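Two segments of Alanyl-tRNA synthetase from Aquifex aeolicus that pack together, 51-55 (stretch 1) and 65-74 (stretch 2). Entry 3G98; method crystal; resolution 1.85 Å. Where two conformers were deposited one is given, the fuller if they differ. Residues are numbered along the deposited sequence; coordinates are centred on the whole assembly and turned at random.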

# COMPACT_ATOMS: atom_id res chain seq x y z
N ASN A 51 3.10 -4.03 9.28
CA ASN A 51 2.86 -2.61 9.07
C ASN A 51 2.81 -2.38 7.57
O ASN A 51 3.56 -3.01 6.83
CB ASN A 51 3.98 -1.78 9.71
CG ASN A 51 3.74 -0.28 9.61
OD1 ASN A 51 3.95 0.33 8.57
ND2 ASN A 51 3.30 0.33 10.71
N PHE A 52 1.92 -1.50 7.12
CA PHE A 52 1.75 -1.33 5.68
C PHE A 52 1.46 0.12 5.30
O PHE A 52 0.93 0.91 6.09
CB PHE A 52 0.65 -2.27 5.16
CG PHE A 52 -0.62 -2.22 5.95
CD1 PHE A 52 -0.77 -3.00 7.10
CD2 PHE A 52 -1.65 -1.37 5.57
CE1 PHE A 52 -1.93 -2.96 7.84
CE2 PHE A 52 -2.82 -1.31 6.32
CZ PHE A 52 -2.96 -2.11 7.46
N VAL A 53 1.82 0.46 4.06
CA VAL A 53 1.69 1.82 3.56
C VAL A 53 1.14 1.80 2.14
O VAL A 53 1.48 0.92 1.34
CB VAL A 53 3.06 2.52 3.51
CG1 VAL A 53 2.96 3.89 2.81
CG2 VAL A 53 3.67 2.66 4.93
N ILE A 54 0.29 2.77 1.84
CA ILE A 54 -0.16 3.02 0.48
C ILE A 54 0.26 4.44 0.14
O ILE A 54 -0.09 5.38 0.85
CB ILE A 54 -1.69 2.90 0.34
CG1 ILE A 54 -2.17 1.49 0.69
CG2 ILE A 54 -2.13 3.27 -1.09
CD1 ILE A 54 -2.13 0.54 -0.46
N GLY A 55 1.03 4.58 -0.93
CA GLY A 55 1.39 5.90 -1.45
C GLY A 55 1.00 5.97 -2.90
O GLY A 55 1.18 5.00 -3.64
N ASN A 65 -7.69 6.99 -3.75
CA ASN A 65 -7.64 7.68 -2.47
C ASN A 65 -7.02 6.77 -1.41
O ASN A 65 -7.63 5.77 -1.00
CB ASN A 65 -9.05 8.12 -2.07
CG ASN A 65 -9.04 9.09 -0.92
OD1 ASN A 65 -8.24 8.98 0.00
ND2 ASN A 65 -9.94 10.07 -0.96
N ALA A 66 -5.81 7.10 -0.97
CA ALA A 66 -5.11 6.23 -0.03
C ALA A 66 -5.84 6.14 1.31
O ALA A 66 -5.72 5.13 2.01
CB ALA A 66 -3.66 6.69 0.17
N LYS A 67 -6.58 7.19 1.66
CA LYS A 67 -7.43 7.19 2.85
C LYS A 67 -8.42 6.03 2.83
O LYS A 67 -8.61 5.34 3.84
CB LYS A 67 -8.22 8.50 2.94
CG LYS A 67 -7.62 9.58 3.82
CD LYS A 67 -8.60 10.77 3.94
CE LYS A 67 -8.45 11.47 5.28
NZ LYS A 67 -9.37 12.63 5.40
N GLU A 68 -9.07 5.82 1.68
CA GLU A 68 -10.07 4.77 1.54
C GLU A 68 -9.37 3.41 1.44
O GLU A 68 -9.70 2.47 2.15
CB GLU A 68 -10.91 4.97 0.28
CG GLU A 68 -11.63 6.30 0.21
CD GLU A 68 -12.49 6.41 -1.03
OE1 GLU A 68 -12.98 5.36 -1.50
OE2 GLU A 68 -12.68 7.54 -1.53
N VAL A 69 -8.41 3.35 0.53
CA VAL A 69 -7.76 2.10 0.17
C VAL A 69 -6.97 1.49 1.33
O VAL A 69 -6.90 0.27 1.46
CB VAL A 69 -6.83 2.32 -1.03
CG1 VAL A 69 -6.15 1.02 -1.43
CG2 VAL A 69 -7.63 2.87 -2.20
N ILE A 70 -6.39 2.32 2.18
CA ILE A 70 -5.60 1.80 3.30
C ILE A 70 -6.52 1.00 4.22
O ILE A 70 -6.13 -0.03 4.75
CB ILE A 70 -4.87 2.92 4.07
CG1 ILE A 70 -3.78 2.33 4.99
CG2 ILE A 70 -5.85 3.79 4.86
CD1 ILE A 70 -2.58 1.78 4.25
N ARG A 71 -7.75 1.47 4.39
CA ARG A 71 -8.69 0.78 5.27
C ARG A 71 -9.18 -0.54 4.67
O ARG A 71 -9.46 -1.49 5.41
CB ARG A 71 -9.87 1.69 5.58
CG ARG A 71 -9.51 2.85 6.50
CD ARG A 71 -10.65 3.84 6.57
NE ARG A 71 -10.47 4.77 7.68
CZ ARG A 71 -9.80 5.92 7.60
NH1 ARG A 71 -9.69 6.70 8.67
NH2 ARG A 71 -9.24 6.28 6.45
N GLU A 72 -9.28 -0.59 3.35
CA GLU A 72 -9.70 -1.82 2.66
C GLU A 72 -8.65 -2.93 2.74
O GLU A 72 -8.97 -4.07 3.10
CB GLU A 72 -10.09 -1.52 1.20
CG GLU A 72 -11.31 -0.60 1.11
CD GLU A 72 -11.63 -0.14 -0.30
OE1 GLU A 72 -10.90 0.73 -0.83
OE2 GLU A 72 -12.64 -0.62 -0.87
N VAL A 73 -7.40 -2.62 2.41
CA VAL A 73 -6.33 -3.60 2.59
C VAL A 73 -6.08 -3.86 4.08
O VAL A 73 -5.75 -4.99 4.49
CB VAL A 73 -5.01 -3.21 1.86
CG1 VAL A 73 -5.27 -3.02 0.37
CG2 VAL A 73 -4.36 -1.97 2.47
N GLY A 74 -6.24 -2.82 4.90
CA GLY A 74 -6.11 -2.96 6.34
C GLY A 74 -7.05 -4.02 6.92
O GLY A 74 -6.65 -4.82 7.77

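How does the strand present itself to the helix? The two run roughly antiparallel, at 149°, with axes 8.6 Å apart at closest approach. Asn 51 lies out of reach, and alternation along the strand then turns Phe 52 and Ile 54 toward the helix while Val 53 points away.

What does the ring of Phe 52 meet? Its far end reaches the glycine backbone, with Phe 52 CZ 3.4 Å from Gly 74 CA. A CB on Gly 74 would sit tightly against CZ and clash with Ile 70 O, so the bare backbone matters here. At the ring edge, Phe 52 CD2 lies 3.5 Å from Ile 70 CD1.

Why does Ile 70 count for so much when its CA-to-CB bond points sideways? Its side chain, with chi1 t and chi2 p, carries CD1 in between the two strand residues. Ile 70 CD1 also lies 3.6 Å from Ile 54 CG1.

How does Ile 54 complete the contact? It is the residue most covered by the helix. Ile 54 CG2 lies 4.0 Å from Ala 66 CB, and Ile 54 CD1 lies 4.2 Å from Val 69 CG1. No hydrogen bond crosses between the stretches; apolar packing joins them.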